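PDB 6RSN: UPSTREAM OF FLC-like protein (DUF966) from Arabidopsis thaliana, which forms filaments with other SOSEKI proteins through its DIX-like domain, interpreting polarity cues, influencing cell division orientation and promoting auxin signalling. Local coordinates for residues H22-P27 against N44-N49; D38-L43 against Y55-K60; V6-Y11 against N32-K37. The protein carries 1 engineered substitution. All coordinates share one frame; numbering follows the deposited sequence.

Interaction 1. Residues H22-P27 against N44-N49; sequences HFIEVP and NDLRGN. With SO4 (sulfate ion), chain B.
Ile-24 and Leu-46 make the snug, apolar end of this contact: CG2 of Ile-24 touches CD1 of Leu-46 at 3.8 Å, methyl against methyl. Strand 22-27, outermost of the sheet within this chain, here meets the last turn of helix 36-47. With chi1 at 55°, the CG2 branch of Ile-24 stands anti to the carbonyl carbon, and it is this branch that meets Leu-46. Leu-43, one turn earlier on the helix, backs Ile-24 from the inner side, while Leu-46 itself is exposed.

The other end is polar and more loosely held. Arg-47, also exposed, is bent at chi2 and chi3, which carries its guanidinium across to His-22, where NH2 hangs over the centre of the imidazole, 3.7 Å above its plane. The two planes are 45° apart, so this is no flat stack. The same NH2 is hydrogen-bonded to Tyr-10 OH and donates to O3 of a sulfate at 2.9 Å, with O3 lying near the guanidinium plane; NH1 adds only weak bonds to O3 and O1.

Arg-14 binds the sulfate too. The ion probably came from the crystallisation liquor, and its position is consistent with a surface patch where clustered positive charge would favour an anion.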
loop_
_atom_site.group_PDB
_atom_site.type_symbol
_atom_site.label_atom_id
_atom_site.label_comp_id
_atom_site.label_asym_id
_atom_site.label_seq_id
_atom_site.Cartn_x
_atom_site.Cartn_y
_atom_site.Cartn_z
ATOM N N HIS A 22 -0.929 -9.792 -1.619
ATOM C CA HIS A 22 -1.782 -10.001 -0.471
ATOM C C HIS A 22 -3.009 -9.122 -0.613
ATOM O O HIS A 22 -2.929 -8.031 -1.175
ATOM C CB HIS A 22 -1.023 -9.594 0.803
ATOM C CG HIS A 22 -0.085 -10.659 1.256
ATOM N ND1 HIS A 22 1.194 -10.804 0.716
ATOM C CD2 HIS A 22 -0.256 -11.668 2.131
ATOM C CE1 HIS A 22 1.774 -11.852 1.294
ATOM N NE2 HIS A 22 0.916 -12.408 2.121
ATOM N N PHE A 23 -4.144 -9.594 -0.067
ATOM C CA PHE A 23 -5.351 -8.800 0.037
ATOM C C PHE A 23 -5.705 -8.572 1.496
ATOM O O PHE A 23 -5.752 -9.559 2.239
ATOM C CB PHE A 23 -6.548 -9.540 -0.593
ATOM C CG PHE A 23 -7.859 -8.799 -0.382
ATOM C CD1 PHE A 23 -8.637 -8.986 0.758
ATOM C CD2 PHE A 23 -8.287 -7.845 -1.291
ATOM C CE1 PHE A 23 -9.854 -8.310 0.932
ATOM C CE2 PHE A 23 -9.501 -7.168 -1.129
ATOM C CZ PHE A 23 -10.287 -7.393 -0.013
ATOM N N ILE A 24 -5.946 -7.303 1.892
ATOM C CA ILE A 24 -6.432 -7.006 3.237
ATOM C C ILE A 24 -7.590 -6.019 3.144
ATOM O O ILE A 24 -7.685 -5.299 2.159
ATOM C CB ILE A 24 -5.315 -6.426 4.123
ATOM C CG1 ILE A 24 -4.644 -5.189 3.504
ATOM C CG2 ILE A 24 -4.252 -7.495 4.422
ATOM C CD1 ILE A 24 -3.674 -4.423 4.455
ATOM N N GLU A 25 -8.382 -5.943 4.225
ATOM C CA GLU A 25 -9.374 -4.883 4.342
ATOM C C GLU A 25 -8.876 -3.837 5.322
ATOM O O GLU A 25 -8.358 -4.199 6.382
ATOM C CB GLU A 25 -10.694 -5.524 4.777
ATOM C CG GLU A 25 -11.245 -6.402 3.667
ATOM C CD GLU A 25 -12.631 -6.886 3.964
ATOM O OE1 GLU A 25 -12.888 -7.171 5.146
ATOM O OE2 GLU A 25 -13.444 -6.927 3.016
ATOM N N VAL A 26 -8.934 -2.554 4.930
ATOM C CA VAL A 26 -8.378 -1.486 5.747
ATOM C C VAL A 26 -9.473 -0.567 6.292
ATOM O O VAL A 26 -10.169 0.079 5.513
ATOM C CB VAL A 26 -7.316 -0.701 4.968
ATOM C CG1 VAL A 26 -6.833 0.497 5.783
ATOM C CG2 VAL A 26 -6.156 -1.645 4.633
ATOM N N PRO A 27 -9.608 -0.418 7.631
ATOM C CA PRO A 27 -10.516 0.597 8.186
ATOM C C PRO A 27 -10.051 2.020 7.862
ATOM O O PRO A 27 -8.875 2.352 8.057
ATOM C CB PRO A 27 -10.559 0.309 9.702
ATOM C CG PRO A 27 -10.034 -1.122 9.821
ATOM C CD PRO A 27 -9.033 -1.289 8.681
ATOM N N ASN A 44 0.156 -3.149 10.988
ATOM C CA ASN A 44 0.683 -3.294 12.345
ATOM C C ASN A 44 -0.195 -4.245 13.141
ATOM O O ASN A 44 0.330 -5.064 13.923
ATOM C CB ASN A 44 0.737 -1.922 13.055
ATOM C CG ASN A 44 1.820 -1.029 12.464
ATOM O OD1 ASN A 44 2.647 -1.423 11.667
ATOM N ND2 ASN A 44 1.845 0.234 12.873
ATOM N N ASP A 45 -1.533 -4.116 12.981
ATOM C CA ASP A 45 -2.431 -5.022 13.725
ATOM C C ASP A 45 -2.302 -6.479 13.258
ATOM O O ASP A 45 -2.235 -7.428 14.062
ATOM C CB ASP A 45 -3.874 -4.520 13.616
ATOM C CG ASP A 45 -4.144 -3.288 14.470
ATOM O OD1 ASP A 45 -3.327 -2.986 15.400
ATOM O OD2 ASP A 45 -5.196 -2.660 14.246
ATOM N N LEU A 46 -2.263 -6.692 11.962
ATOM C CA LEU A 46 -2.236 -8.039 11.437
ATOM C C LEU A 46 -0.880 -8.736 11.538
ATOM O O LEU A 46 -0.808 -9.943 11.868
ATOM C CB LEU A 46 -2.638 -8.020 9.974
ATOM C CG LEU A 46 -4.044 -7.536 9.700
ATOM C CD1 LEU A 46 -4.247 -7.663 8.200
ATOM C CD2 LEU A 46 -5.075 -8.362 10.458
ATOM N N ARG A 47 0.171 -7.989 11.204
ATOM C CA ARG A 47 1.495 -8.563 10.965
ATOM C C ARG A 47 2.527 -8.149 12.024
ATOM O O ARG A 47 3.644 -8.654 11.911
ATOM C CB ARG A 47 1.983 -8.058 9.607
ATOM C CG ARG A 47 1.136 -8.594 8.451
ATOM C CD ARG A 47 1.427 -10.065 8.219
ATOM N NE ARG A 47 1.527 -9.993 6.744
ATOM C CZ ARG A 47 2.593 -10.127 5.921
ATOM N NH1 ARG A 47 3.795 -10.449 6.362
ATOM N NH2 ARG A 47 2.414 -9.985 4.606
ATOM N N GLY A 48 2.178 -7.260 12.942
ATOM C CA GLY A 48 3.079 -6.812 13.999
ATOM C C GLY A 48 3.704 -5.474 13.588
ATOM O O GLY A 48 3.885 -5.190 12.397
ATOM N N ASN A 49 4.088 -4.699 14.613
ATOM C CA ASN A 49 4.687 -3.401 14.305
ATOM C C ASN A 49 5.988 -3.495 13.521
ATOM O O ASN A 49 6.366 -2.541 12.830
ATOM C CB ASN A 49 5.015 -2.646 15.599
ATOM C CG ASN A 49 3.758 -2.075 16.223
ATOM O OD1 ASN A 49 3.484 -2.239 17.410
ATOM N ND2 ASN A 49 2.993 -1.377 15.428
HETATM S S SO4 B . 5.287 -12.434 3.701
HETATM O O1 SO4 B . 6.320 -12.047 4.631
HETATM O O2 SO4 B . 4.357 -13.319 4.340
HETATM O O3 SO4 B . 4.583 -11.259 3.252
HETATM O O4 SO4 B . 5.884 -13.105 2.579
#

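Interaction 2. Residues D38-L43 against Y55-K60; sequences DVINRL and YSWSSK
Ile-40 on the helix and Trp-57 on the strand come nearest in backbone, their CA atoms 9.6 Å apart, a spacing that side chains must fill. This is the centre of the ubiquitin-like fold of the DIX-like domain, where helix 36-47 lies across the mixed sheet, here over strand 55-63.

The indole of Trp-57 receives two side chains of the helix. CD1 of Ile-40 sits over one face in a CH-pi contact, 4.0 Å from the centroid of the five-membered ring and 23° off its normal. Two torsions put it there: chi1 of -60° places CG1 beside the backbone N, and chi2 of -57° folds the end of the chain down to the ring. Leu-43, one turn along, meets the six-membered ring obliquely, its CD1 at 3.7 Å from CH2 of Trp-57. The other face of the indole is backed by CB of Tyr-55, 3.5 Å above the plane, so the indole lies between Ile-40 of the helix and Tyr-55 of its own strand.

Replacing the indole with an alanine side chain is likely to leave Ile-40 and Leu-43 facing a gap in the core and Ala-52 O without its N-H donor. That donor is NE1 of Trp-57, which hydrogen-bonds to Ala-52 O while Ile-40 CD1 lies 3.7 Å from the same nitrogen.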
loop_
_atom_site.group_PDB
_atom_site.type_symbol
_atom_site.label_atom_id
_atom_site.label_comp_id
_atom_site.label_asym_id
_atom_site.label_seq_id
_atom_site.Cartn_x
_atom_site.Cartn_y
_atom_site.Cartn_z
ATOM N N ASP A 38 -3.322 4.735 7.401
ATOM C CA ASP A 38 -4.440 3.810 7.642
ATOM C C ASP A 38 -4.021 2.358 7.320
ATOM O O ASP A 38 -4.327 1.421 8.084
ATOM C CB ASP A 38 -5.672 4.172 6.827
ATOM C CG ASP A 38 -6.201 5.557 7.184
ATOM O OD1 ASP A 38 -6.226 5.858 8.366
ATOM O OD2 ASP A 38 -6.571 6.315 6.280
ATOM N N VAL A 39 -3.335 2.181 6.165
ATOM C CA VAL A 39 -2.793 0.904 5.691
ATOM C C VAL A 39 -1.754 0.383 6.667
ATOM O O VAL A 39 -1.821 -0.780 7.100
ATOM C CB VAL A 39 -2.191 1.020 4.289
ATOM C CG1 VAL A 39 -1.567 -0.338 3.878
ATOM C CG2 VAL A 39 -3.251 1.544 3.303
ATOM N N ILE A 40 -0.847 1.266 7.099
ATOM C CA ILE A 40 0.205 0.850 8.016
ATOM C C ILE A 40 -0.391 0.445 9.373
ATOM O O ILE A 40 -0.001 -0.558 9.975
ATOM C CB ILE A 40 1.254 1.964 8.176
ATOM C CG1 ILE A 40 1.924 2.331 6.844
ATOM C CG2 ILE A 40 2.266 1.569 9.237
ATOM C CD1 ILE A 40 2.572 1.225 6.138
ATOM N N ASN A 41 -1.389 1.211 9.855
ATOM C CA ASN A 41 -2.051 0.790 11.095
ATOM C C ASN A 41 -2.663 -0.609 11.010
ATOM O O ASN A 41 -2.604 -1.417 11.968
ATOM C CB ASN A 41 -3.136 1.801 11.499
ATOM C CG ASN A 41 -2.514 3.085 11.994
ATOM O OD1 ASN A 41 -1.392 3.076 12.501
ATOM N ND2 ASN A 41 -3.216 4.203 11.863
ATOM N N ARG A 42 -3.276 -0.920 9.880
ATOM C CA ARG A 42 -3.889 -2.228 9.700
ATOM C C ARG A 42 -2.800 -3.294 9.629
ATOM O O ARG A 42 -2.951 -4.388 10.186
ATOM C CB ARG A 42 -4.739 -2.235 8.423
ATOM C CG ARG A 42 -5.359 -3.588 8.056
ATOM C CD ARG A 42 -6.165 -4.006 9.277
ATOM N NE ARG A 42 -7.101 -5.057 8.871
ATOM C CZ ARG A 42 -7.722 -5.856 9.703
ATOM N NH1 ARG A 42 -7.553 -5.718 11.006
ATOM N NH2 ARG A 42 -8.558 -6.782 9.243
ATOM N N LEU A 43 -1.720 -3.011 8.877
ATOM C CA LEU A 43 -0.644 -4.017 8.843
ATOM C C LEU A 43 -0.036 -4.227 10.232
ATOM O O LEU A 43 0.380 -5.339 10.589
ATOM C CB LEU A 43 0.454 -3.574 7.856
ATOM C CG LEU A 43 0.057 -3.743 6.394
ATOM C CD1 LEU A 43 1.084 -3.059 5.489
ATOM C CD2 LEU A 43 -0.101 -5.220 6.018
ATOM N N TYR A 55 9.665 -1.857 4.741
ATOM C CA TYR A 55 9.367 -1.617 3.338
ATOM C C TYR A 55 9.146 -0.133 3.098
ATOM O O TYR A 55 8.635 0.598 3.967
ATOM C CB TYR A 55 8.073 -2.326 2.932
ATOM C CG TYR A 55 8.236 -3.807 3.059
ATOM C CD1 TYR A 55 8.883 -4.551 2.080
ATOM C CD2 TYR A 55 7.788 -4.435 4.210
ATOM C CE1 TYR A 55 9.022 -5.916 2.223
ATOM C CE2 TYR A 55 7.926 -5.803 4.380
ATOM C CZ TYR A 55 8.580 -6.530 3.399
ATOM O OH TYR A 55 8.785 -7.856 3.643
ATOM N N SER A 56 9.549 0.330 1.886
ATOM C CA SER A 56 9.183 1.643 1.387
ATOM C C SER A 56 7.935 1.483 0.510
ATOM O O SER A 56 7.897 0.579 -0.326
ATOM C CB SER A 56 10.367 2.077 0.464
ATOM O OG SER A 56 9.997 3.364 0.003
ATOM N N TRP A 57 6.891 2.309 0.763
ATOM C CA TRP A 57 5.580 2.015 0.153
ATOM C C TRP A 57 5.259 2.944 -1.018
ATOM O O TRP A 57 5.633 4.113 -1.000
ATOM C CB TRP A 57 4.430 2.083 1.203
ATOM C CG TRP A 57 4.632 1.010 2.231
ATOM C CD1 TRP A 57 5.351 1.062 3.401
ATOM C CD2 TRP A 57 4.124 -0.335 2.142
ATOM N NE1 TRP A 57 5.284 -0.160 4.042
ATOM C CE2 TRP A 57 4.549 -1.029 3.301
ATOM C CE3 TRP A 57 3.334 -1.005 1.189
ATOM C CZ2 TRP A 57 4.247 -2.381 3.522
ATOM C CZ3 TRP A 57 2.983 -2.314 1.427
ATOM C CH2 TRP A 57 3.428 -3.000 2.582
ATOM N N SER A 58 4.613 2.364 -2.028
ATOM C CA SER A 58 4.234 3.107 -3.224
ATOM C C SER A 58 2.787 2.717 -3.537
ATOM O O SER A 58 2.268 1.700 -3.042
ATOM C CB SER A 58 5.151 2.771 -4.382
ATOM O OG SER A 58 6.512 3.211 -4.159
ATOM N N SER A 59 2.106 3.548 -4.330
ATOM C CA SER A 59 0.805 3.132 -4.830
ATOM C C SER A 59 0.836 3.189 -6.351
ATOM O O SER A 59 1.528 4.007 -6.963
ATOM C CB SER A 59 -0.324 3.981 -4.252
ATOM O OG SER A 59 -0.175 5.328 -4.710
ATOM N N LYS A 60 0.115 2.251 -6.958
ATOM C CA LYS A 60 0.054 2.235 -8.418
ATOM C C LYS A 60 -0.800 3.409 -8.913
ATOM O O LYS A 60 -1.916 3.699 -8.456
ATOM C CB LYS A 60 -0.560 0.887 -8.806
ATOM C CG LYS A 60 -0.448 0.518 -10.276
ATOM C CD LYS A 60 -1.249 -0.762 -10.506
ATOM C CE LYS A 60 -1.010 -1.307 -11.888
ATOM N NZ LYS A 60 -1.995 -2.361 -12.253
#

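Interaction 3. Residues V6-Y11 against N32-K37; sequences VPVVYY and NGLYLK
Strand 5-13 of the main sheet is met here by the lead-in to helix 36-47, where residues 34-35 run into the helix N-terminus; the contact is part of the hydrophobic core of the ubiquitin-like domain. A single leucine does the work on one side. Leu-34 points toward the sheet and splits its two methyls between two valines of the strand: CD1 lies 4.2 Å from CG2 of Val-6, while CD2 stands at the same 4.2 Å from CG2 of Val-8.

The two approaches differ. Leu-34 and Val-8 reach toward each other tip to tip, whereas Val-6 is crossed at a slant. CG stands anti to the backbone N (chi1 174°), which carries the fork of Leu-34 out to the sheet, one methyl to each valine; these are alternate residues that share one face of the strand. No hydrogen bond crosses the contact; it is plain apolar packing.

Next along the chain, Tyr-35 occupies the N-cap position, its N hydrogen-bonded to Asp-38 OD2. Leu-34 also packs on Val-26 of strand 22-27, Tyr-86 of strand 86-92 and Val-39 of helix 36-47, which places the Leu-34 side chain between helix 36-47 and strands 22-27, 5-13 and 86-92.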
loop_
_atom_site.group_PDB
_atom_site.type_symbol
_atom_site.label_atom_id
_atom_site.label_comp_id
_atom_site.label_asym_id
_atom_site.label_seq_id
_atom_site.Cartn_x
_atom_site.Cartn_y
_atom_site.Cartn_z
ATOM N N VAL A 6 -11.973 -0.398 3.277
ATOM C CA VAL A 6 -11.676 -0.494 1.865
ATOM C C VAL A 6 -10.739 -1.665 1.607
ATOM O O VAL A 6 -9.875 -1.998 2.436
ATOM C CB VAL A 6 -11.149 0.814 1.249
ATOM C CG1 VAL A 6 -12.135 1.965 1.404
ATOM C CG2 VAL A 6 -9.780 1.206 1.745
ATOM N N PRO A 7 -10.903 -2.280 0.423
ATOM C CA PRO A 7 -10.029 -3.377 0.006
ATOM C C PRO A 7 -8.671 -2.860 -0.465
ATOM O O PRO A 7 -8.606 -1.930 -1.245
ATOM C CB PRO A 7 -10.824 -3.985 -1.167
ATOM C CG PRO A 7 -11.680 -2.808 -1.751
ATOM C CD PRO A 7 -11.973 -1.930 -0.554
ATOM N N VAL A 8 -7.578 -3.469 0.010
ATOM C CA VAL A 8 -6.241 -3.079 -0.451
ATOM C C VAL A 8 -5.491 -4.316 -0.898
ATOM O O VAL A 8 -5.424 -5.293 -0.145
ATOM C CB VAL A 8 -5.484 -2.318 0.650
ATOM C CG1 VAL A 8 -4.067 -1.955 0.202
ATOM C CG2 VAL A 8 -6.246 -1.048 1.070
ATOM N N VAL A 9 -4.876 -4.279 -2.090
ATOM C CA VAL A 9 -3.981 -5.349 -2.526
ATOM C C VAL A 9 -2.562 -4.793 -2.429
ATOM O O VAL A 9 -2.341 -3.662 -2.839
ATOM C CB VAL A 9 -4.287 -5.842 -3.961
ATOM C CG1 VAL A 9 -3.178 -6.730 -4.546
ATOM C CG2 VAL A 9 -5.617 -6.614 -4.030
ATOM N N TYR A 10 -1.631 -5.585 -1.868
ATOM C CA TYR A 10 -0.238 -5.113 -1.876
ATOM C C TYR A 10 0.717 -6.216 -2.327
ATOM O O TYR A 10 0.553 -7.418 -2.025
ATOM C CB TYR A 10 0.188 -4.496 -0.523
ATOM C CG TYR A 10 0.260 -5.443 0.659
ATOM C CD1 TYR A 10 -0.849 -5.683 1.452
ATOM C CD2 TYR A 10 1.427 -6.137 0.953
ATOM C CE1 TYR A 10 -0.791 -6.554 2.540
ATOM C CE2 TYR A 10 1.512 -7.003 2.041
ATOM C CZ TYR A 10 0.385 -7.247 2.808
ATOM O OH TYR A 10 0.472 -8.114 3.873
ATOM N N TYR A 11 1.789 -5.807 -3.033
ATOM C CA TYR A 11 2.857 -6.684 -3.490
ATOM C C TYR A 11 4.109 -6.377 -2.672
ATOM O O TYR A 11 4.388 -5.208 -2.390
ATOM C CB TYR A 11 3.230 -6.338 -4.936
ATOM C CG TYR A 11 2.166 -6.732 -5.927
ATOM C CD1 TYR A 11 1.092 -5.884 -6.155
ATOM C CD2 TYR A 11 2.249 -7.936 -6.612
ATOM C CE1 TYR A 11 0.139 -6.240 -7.095
ATOM C CE2 TYR A 11 1.273 -8.316 -7.541
ATOM C CZ TYR A 11 0.225 -7.446 -7.766
ATOM O OH TYR A 11 -0.792 -7.730 -8.650
ATOM N N ASN A 32 -13.517 10.021 2.868
ATOM C CA ASN A 32 -13.397 10.328 1.453
ATOM C C ASN A 32 -12.053 9.915 0.886
ATOM O O ASN A 32 -11.710 10.375 -0.224
ATOM C CB ASN A 32 -13.350 11.825 1.195
ATOM C CG ASN A 32 -14.463 12.505 1.933
ATOM O OD1 ASN A 32 -14.200 13.399 2.724
ATOM N ND2 ASN A 32 -15.690 12.029 1.720
ATOM N N GLY A 33 -11.325 9.087 1.661
ATOM C CA GLY A 33 -9.929 8.870 1.337
ATOM C C GLY A 33 -9.158 7.990 2.322
ATOM O O GLY A 33 -9.191 8.110 3.552
ATOM N N LEU A 34 -8.271 7.225 1.708
ATOM C CA LEU A 34 -7.345 6.367 2.427
ATOM C C LEU A 34 -5.980 7.046 2.505
ATOM O O LEU A 34 -5.553 7.648 1.510
ATOM C CB LEU A 34 -7.237 5.130 1.553
ATOM C CG LEU A 34 -6.199 4.099 2.026
ATOM C CD1 LEU A 34 -6.597 3.427 3.320
ATOM C CD2 LEU A 34 -5.953 3.126 0.912
ATOM N N TYR A 35 -5.340 6.979 3.684
ATOM C CA TYR A 35 -3.984 7.495 3.864
ATOM C C TYR A 35 -3.040 6.327 4.133
ATOM O O TYR A 35 -3.465 5.290 4.666
ATOM C CB TYR A 35 -3.923 8.470 5.042
ATOM C CG TYR A 35 -4.700 9.741 4.747
ATOM C CD1 TYR A 35 -6.080 9.757 4.744
ATOM C CD2 TYR A 35 -4.035 10.898 4.392
ATOM C CE1 TYR A 35 -6.796 10.913 4.442
ATOM C CE2 TYR A 35 -4.733 12.070 4.126
ATOM C CZ TYR A 35 -6.107 12.073 4.131
ATOM O OH TYR A 35 -6.687 13.283 3.839
ATOM N N LEU A 36 -1.764 6.566 3.821
ATOM C CA LEU A 36 -0.843 5.449 4.013
ATOM C C LEU A 36 -0.858 4.991 5.478
ATOM O O LEU A 36 -0.786 3.787 5.776
ATOM C CB LEU A 36 0.577 5.786 3.508
ATOM C CG LEU A 36 1.598 4.683 3.844
ATOM C CD1 LEU A 36 1.321 3.380 3.042
ATOM C CD2 LEU A 36 3.047 5.087 3.463
ATOM N N LYS A 37 -0.986 5.965 6.395
ATOM C CA LYS A 37 -1.016 5.632 7.805
ATOM C C LYS A 37 -2.175 4.663 8.107
ATOM O O LYS A 37 -2.029 3.840 8.990
ATOM C CB LYS A 37 -1.098 6.896 8.677
ATOM C CG LYS A 37 -2.348 7.712 8.471
ATOM C CD LYS A 37 -2.420 9.007 9.311
ATOM C CE LYS A 37 -3.865 9.377 9.573
ATOM N NZ LYS A 37 -4.486 10.165 8.474
#

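Helix 36-47 supplies one side of interactions 1 and 2, from its C-terminal turn and its middle; interaction 3 is made by Leu-34, just before the helix begins. Each contact reaches the same mixed sheet, on strand 22-27, 55-63 or 5-13. Interactions 2 and 3 are buried and apolar, the first built on an aromatic face and the second on aliphatic methyls alone; they touch directly where Val-39 CG2 meets Leu-34 CD1 at 3.8 Å. Interaction 1 lies at the surface and turns polar where Arg-47 meets His-22 and the sulfate. Tyr-10 of strand 5-13 connects the two settings, packing on Leu-43 in the core while its hydroxyl reaches interaction 1.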